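Long-range contact in amine Dehydrogenase (Pseudomonas putida, PDB 1JMX), which probably oxidises primary amines as part of a quinohemoprotein amine dehydrogenase, to which this chain contributes a beta-propeller subunit: residues K35-T47 with V59-D73. Residues are numbered along the deposited sequence; the frame is centred on the assembly and turned at random.
Sequences KSCVMPDKFGPGT and VLNNHYGDIYGIDLD
Pro45 lies flat on Tyr64: its CD sits 3.5 Å from the ring centroid, only 7° off the ring normal, in a CH-pi contact, and CB touches CZ beside it. With CG anti to its own carbonyl carbon (chi1 -53°), the Tyr64 ring stands beside the backbone N that binds Gly44 O at 2.9 Å, and its hydroxyl bonds Tyr95. Cut back to an alanine, this position would probably leave Pro45 without the ring it packs on and the Tyr95 hydroxyl without this partner. The peptide bond before Pro45 is cis, turning the loop at the spot where Asn61 OD1 takes Gly44 N at 2.8 Å, from above its carbonyl plane. The other end of that amide, ND2, donates to Asn21 and to a water that in turn donates to Pro40 O. Asn62 clasps one residue twice, its N reaching Lys42 O at 2.7 Å and its OD1 receiving Lys42 N at 3.1 Å; its ND2 is tied to Asp66 OD2. Tyr68 OH donates to the anti lone pair of Asp41 OD2 at 2.6 Å; OD2 lies at the ring edge, near its plane, with the carboxylate turned 66° against the ring, while Pro40 CG touches Tyr68 CD2 at 3.4 Å. Farther along, Lys35 NZ bonds Leu72 O at 2.9 Å and also Pro5 O, and Cys37 forms a disulfide with Cys75. Gly46 and Thr47 both face Leu60 in a G1 beta bulge, Gly46 N donating to Leu60 O and Leu60 N to Thr47 O. Such a link, leading from the outermost strand 32-38 of one four-stranded antiparallel sheet to the first strand of the next, exemplifies the blade-to-blade connection of a beta-propeller.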
# COMPACT_ATOMS: atom_id res chain seq x y z
N LYS B 35 18.66 -2.31 -34.03
CA LYS B 35 19.82 -1.89 -33.25
C LYS B 35 19.42 -1.47 -31.84
O LYS B 35 18.24 -1.26 -31.55
CB LYS B 35 20.57 -0.74 -33.96
CG LYS B 35 19.80 0.58 -34.00
CD LYS B 35 20.50 1.64 -34.85
CE LYS B 35 21.85 2.01 -34.26
NZ LYS B 35 22.56 2.96 -35.15
N SER B 36 20.41 -1.37 -30.96
CA SER B 36 20.18 -0.99 -29.58
C SER B 36 21.17 0.10 -29.20
O SER B 36 22.32 0.07 -29.61
CB SER B 36 20.37 -2.20 -28.65
OG SER B 36 19.52 -3.27 -29.03
N CYS B 37 20.70 1.06 -28.41
CA CYS B 37 21.54 2.16 -27.96
C CYS B 37 21.50 2.17 -26.44
O CYS B 37 20.43 2.04 -25.85
CB CYS B 37 21.00 3.51 -28.45
SG CYS B 37 21.00 3.89 -30.24
N VAL B 38 22.66 2.27 -25.81
CA VAL B 38 22.69 2.36 -24.36
C VAL B 38 22.52 3.85 -24.06
O VAL B 38 23.13 4.71 -24.70
CB VAL B 38 24.01 1.83 -23.78
CG1 VAL B 38 24.02 1.99 -22.27
CG2 VAL B 38 24.18 0.37 -24.15
N MET B 39 21.62 4.15 -23.13
CA MET B 39 21.34 5.52 -22.75
C MET B 39 22.14 5.98 -21.54
O MET B 39 22.53 5.18 -20.69
CB MET B 39 19.84 5.73 -22.56
CG MET B 39 19.08 5.64 -23.86
SD MET B 39 17.43 6.24 -23.69
CE MET B 39 16.75 5.00 -22.57
N PRO B 40 22.42 7.28 -21.48
CA PRO B 40 23.18 7.86 -20.38
C PRO B 40 22.40 7.94 -19.07
O PRO B 40 21.18 8.02 -19.06
CB PRO B 40 23.53 9.25 -20.91
CG PRO B 40 22.32 9.59 -21.72
CD PRO B 40 22.05 8.32 -22.46
N ASP B 41 23.15 7.94 -17.98
CA ASP B 41 22.61 8.02 -16.64
C ASP B 41 21.70 6.85 -16.24
O ASP B 41 22.05 5.69 -16.49
CB ASP B 41 21.96 9.40 -16.42
CG ASP B 41 22.96 10.54 -16.60
OD1 ASP B 41 24.17 10.32 -16.34
OD2 ASP B 41 22.55 11.64 -17.00
N LYS B 42 20.55 7.13 -15.63
CA LYS B 42 19.65 6.07 -15.19
C LYS B 42 18.29 6.12 -15.90
O LYS B 42 17.90 7.16 -16.41
CB LYS B 42 19.47 6.14 -13.67
CG LYS B 42 20.78 5.98 -12.89
CD LYS B 42 21.29 4.55 -12.98
CE LYS B 42 22.73 4.39 -12.47
NZ LYS B 42 22.89 4.58 -10.99
N PHE B 43 17.61 4.98 -15.93
CA PHE B 43 16.30 4.83 -16.56
C PHE B 43 15.16 5.30 -15.66
O PHE B 43 15.25 5.21 -14.44
CB PHE B 43 16.07 3.35 -16.92
CG PHE B 43 14.81 3.09 -17.71
CD1 PHE B 43 14.82 3.13 -19.10
CD2 PHE B 43 13.62 2.76 -17.06
CE1 PHE B 43 13.67 2.85 -19.83
CE2 PHE B 43 12.47 2.48 -17.78
CZ PHE B 43 12.50 2.52 -19.18
N GLY B 44 14.08 5.77 -16.28
CA GLY B 44 12.93 6.24 -15.52
C GLY B 44 12.51 7.64 -15.89
O GLY B 44 13.21 8.59 -15.56
N PRO B 45 11.37 7.81 -16.59
CA PRO B 45 10.47 6.75 -17.05
C PRO B 45 10.89 6.12 -18.37
O PRO B 45 10.42 5.04 -18.74
CB PRO B 45 9.15 7.49 -17.21
CG PRO B 45 9.59 8.84 -17.69
CD PRO B 45 10.77 9.14 -16.80
N GLY B 46 11.81 6.78 -19.07
CA GLY B 46 12.27 6.28 -20.35
C GLY B 46 11.31 6.63 -21.47
O GLY B 46 11.41 6.10 -22.56
N THR B 47 10.38 7.54 -21.20
CA THR B 47 9.40 7.95 -22.19
C THR B 47 10.05 8.71 -23.34
O THR B 47 10.69 9.74 -23.12
CB THR B 47 8.32 8.84 -21.54
OG1 THR B 47 7.68 8.10 -20.49
CG2 THR B 47 7.28 9.27 -22.56
N VAL B 59 14.15 11.73 -24.90
CA VAL B 59 13.74 10.88 -23.78
C VAL B 59 13.78 11.49 -22.38
O VAL B 59 14.80 12.06 -21.97
CB VAL B 59 14.63 9.59 -23.75
CG1 VAL B 59 14.06 8.56 -22.78
CG2 VAL B 59 14.76 8.99 -25.15
N LEU B 60 12.67 11.37 -21.66
CA LEU B 60 12.57 11.84 -20.28
C LEU B 60 13.12 10.66 -19.51
O LEU B 60 12.53 9.58 -19.51
CB LEU B 60 11.10 12.06 -19.88
CG LEU B 60 10.72 13.12 -18.83
CD1 LEU B 60 9.51 12.63 -18.07
CD2 LEU B 60 11.86 13.44 -17.88
N ASN B 61 14.27 10.84 -18.88
CA ASN B 61 14.92 9.77 -18.15
C ASN B 61 15.53 10.27 -16.84
O ASN B 61 15.20 11.35 -16.36
CB ASN B 61 16.02 9.17 -19.02
CG ASN B 61 15.95 7.65 -19.08
OD1 ASN B 61 15.01 7.03 -18.59
ND2 ASN B 61 16.96 7.05 -19.69
N ASN B 62 16.40 9.44 -16.27
CA ASN B 62 17.10 9.74 -15.02
C ASN B 62 16.16 10.11 -13.89
O ASN B 62 16.33 11.14 -13.22
CB ASN B 62 18.13 10.84 -15.24
CG ASN B 62 19.30 10.73 -14.30
OD1 ASN B 62 19.76 9.64 -13.99
ND2 ASN B 62 19.80 11.87 -13.84
N HIS B 63 15.14 9.27 -13.69
CA HIS B 63 14.15 9.46 -12.64
C HIS B 63 13.33 10.74 -12.76
O HIS B 63 13.20 11.49 -11.79
CB HIS B 63 14.81 9.33 -11.27
CG HIS B 63 15.59 8.07 -11.09
ND1 HIS B 63 14.99 6.84 -10.96
CD2 HIS B 63 16.92 7.84 -11.08
CE1 HIS B 63 15.92 5.90 -10.88
NE2 HIS B 63 17.10 6.48 -10.95
N TYR B 64 12.79 10.96 -13.95
CA TYR B 64 11.93 12.12 -14.24
C TYR B 64 12.60 13.48 -14.00
O TYR B 64 11.91 14.46 -13.74
CB TYR B 64 10.64 12.04 -13.41
CG TYR B 64 9.88 10.73 -13.55
CD1 TYR B 64 10.36 9.55 -12.98
CD2 TYR B 64 8.68 10.67 -14.26
CE1 TYR B 64 9.68 8.35 -13.11
CE2 TYR B 64 7.98 9.48 -14.40
CZ TYR B 64 8.49 8.32 -13.82
OH TYR B 64 7.81 7.13 -13.98
N GLY B 65 13.92 13.54 -14.11
CA GLY B 65 14.61 14.79 -13.86
C GLY B 65 15.48 15.35 -14.97
O GLY B 65 16.12 16.38 -14.77
N ASP B 66 15.51 14.68 -16.13
CA ASP B 66 16.33 15.12 -17.26
C ASP B 66 15.72 14.72 -18.60
O ASP B 66 14.91 13.81 -18.67
CB ASP B 66 17.72 14.46 -17.20
CG ASP B 66 18.50 14.84 -15.97
OD1 ASP B 66 19.32 15.78 -16.06
OD2 ASP B 66 18.32 14.19 -14.93
N ILE B 67 16.14 15.40 -19.66
CA ILE B 67 15.68 15.12 -21.02
C ILE B 67 16.92 14.96 -21.90
O ILE B 67 17.81 15.80 -21.88
CB ILE B 67 14.77 16.25 -21.56
CG1 ILE B 67 13.55 16.40 -20.65
CG2 ILE B 67 14.32 15.93 -22.96
CD1 ILE B 67 12.68 17.57 -21.01
N TYR B 68 17.02 13.84 -22.62
CA TYR B 68 18.16 13.55 -23.49
C TYR B 68 17.75 13.42 -24.95
O TYR B 68 16.64 12.99 -25.27
CB TYR B 68 18.84 12.25 -23.07
CG TYR B 68 19.16 12.16 -21.59
CD1 TYR B 68 18.17 11.84 -20.67
CD2 TYR B 68 20.44 12.41 -21.12
CE1 TYR B 68 18.45 11.77 -19.31
CE2 TYR B 68 20.73 12.35 -19.76
CZ TYR B 68 19.73 12.03 -18.86
OH TYR B 68 19.99 11.98 -17.51
N GLY B 69 18.64 13.81 -25.84
CA GLY B 69 18.38 13.69 -27.25
C GLY B 69 19.39 12.68 -27.74
O GLY B 69 20.59 12.83 -27.48
N ILE B 70 18.92 11.61 -28.36
CA ILE B 70 19.80 10.57 -28.87
C ILE B 70 19.62 10.44 -30.38
O ILE B 70 18.49 10.33 -30.86
CB ILE B 70 19.50 9.18 -28.21
CG1 ILE B 70 19.64 9.25 -26.68
CG2 ILE B 70 20.45 8.11 -28.77
CD1 ILE B 70 21.06 9.22 -26.19
N ASP B 71 20.72 10.48 -31.12
CA ASP B 71 20.66 10.31 -32.57
C ASP B 71 20.64 8.81 -32.83
O ASP B 71 21.63 8.13 -32.58
CB ASP B 71 21.89 10.95 -33.22
CG ASP B 71 22.09 10.51 -34.67
OD1 ASP B 71 23.24 10.52 -35.13
OD2 ASP B 71 21.11 10.14 -35.36
N LEU B 72 19.52 8.31 -33.33
CA LEU B 72 19.36 6.88 -33.61
C LEU B 72 20.35 6.25 -34.60
O LEU B 72 20.67 5.07 -34.48
CB LEU B 72 17.92 6.61 -34.07
CG LEU B 72 16.87 6.25 -33.02
CD1 LEU B 72 17.08 7.02 -31.73
CD2 LEU B 72 15.49 6.50 -33.60
N ASP B 73 20.80 7.03 -35.58
CA ASP B 73 21.75 6.52 -36.58
C ASP B 73 23.11 6.18 -36.00
O ASP B 73 23.83 5.34 -36.55
CB ASP B 73 21.96 7.53 -37.72
CG ASP B 73 20.82 7.54 -38.72
OD1 ASP B 73 19.93 6.67 -38.67
OD2 ASP B 73 20.82 8.43 -39.59
O HOH W 1 19.20 8.88 -20.74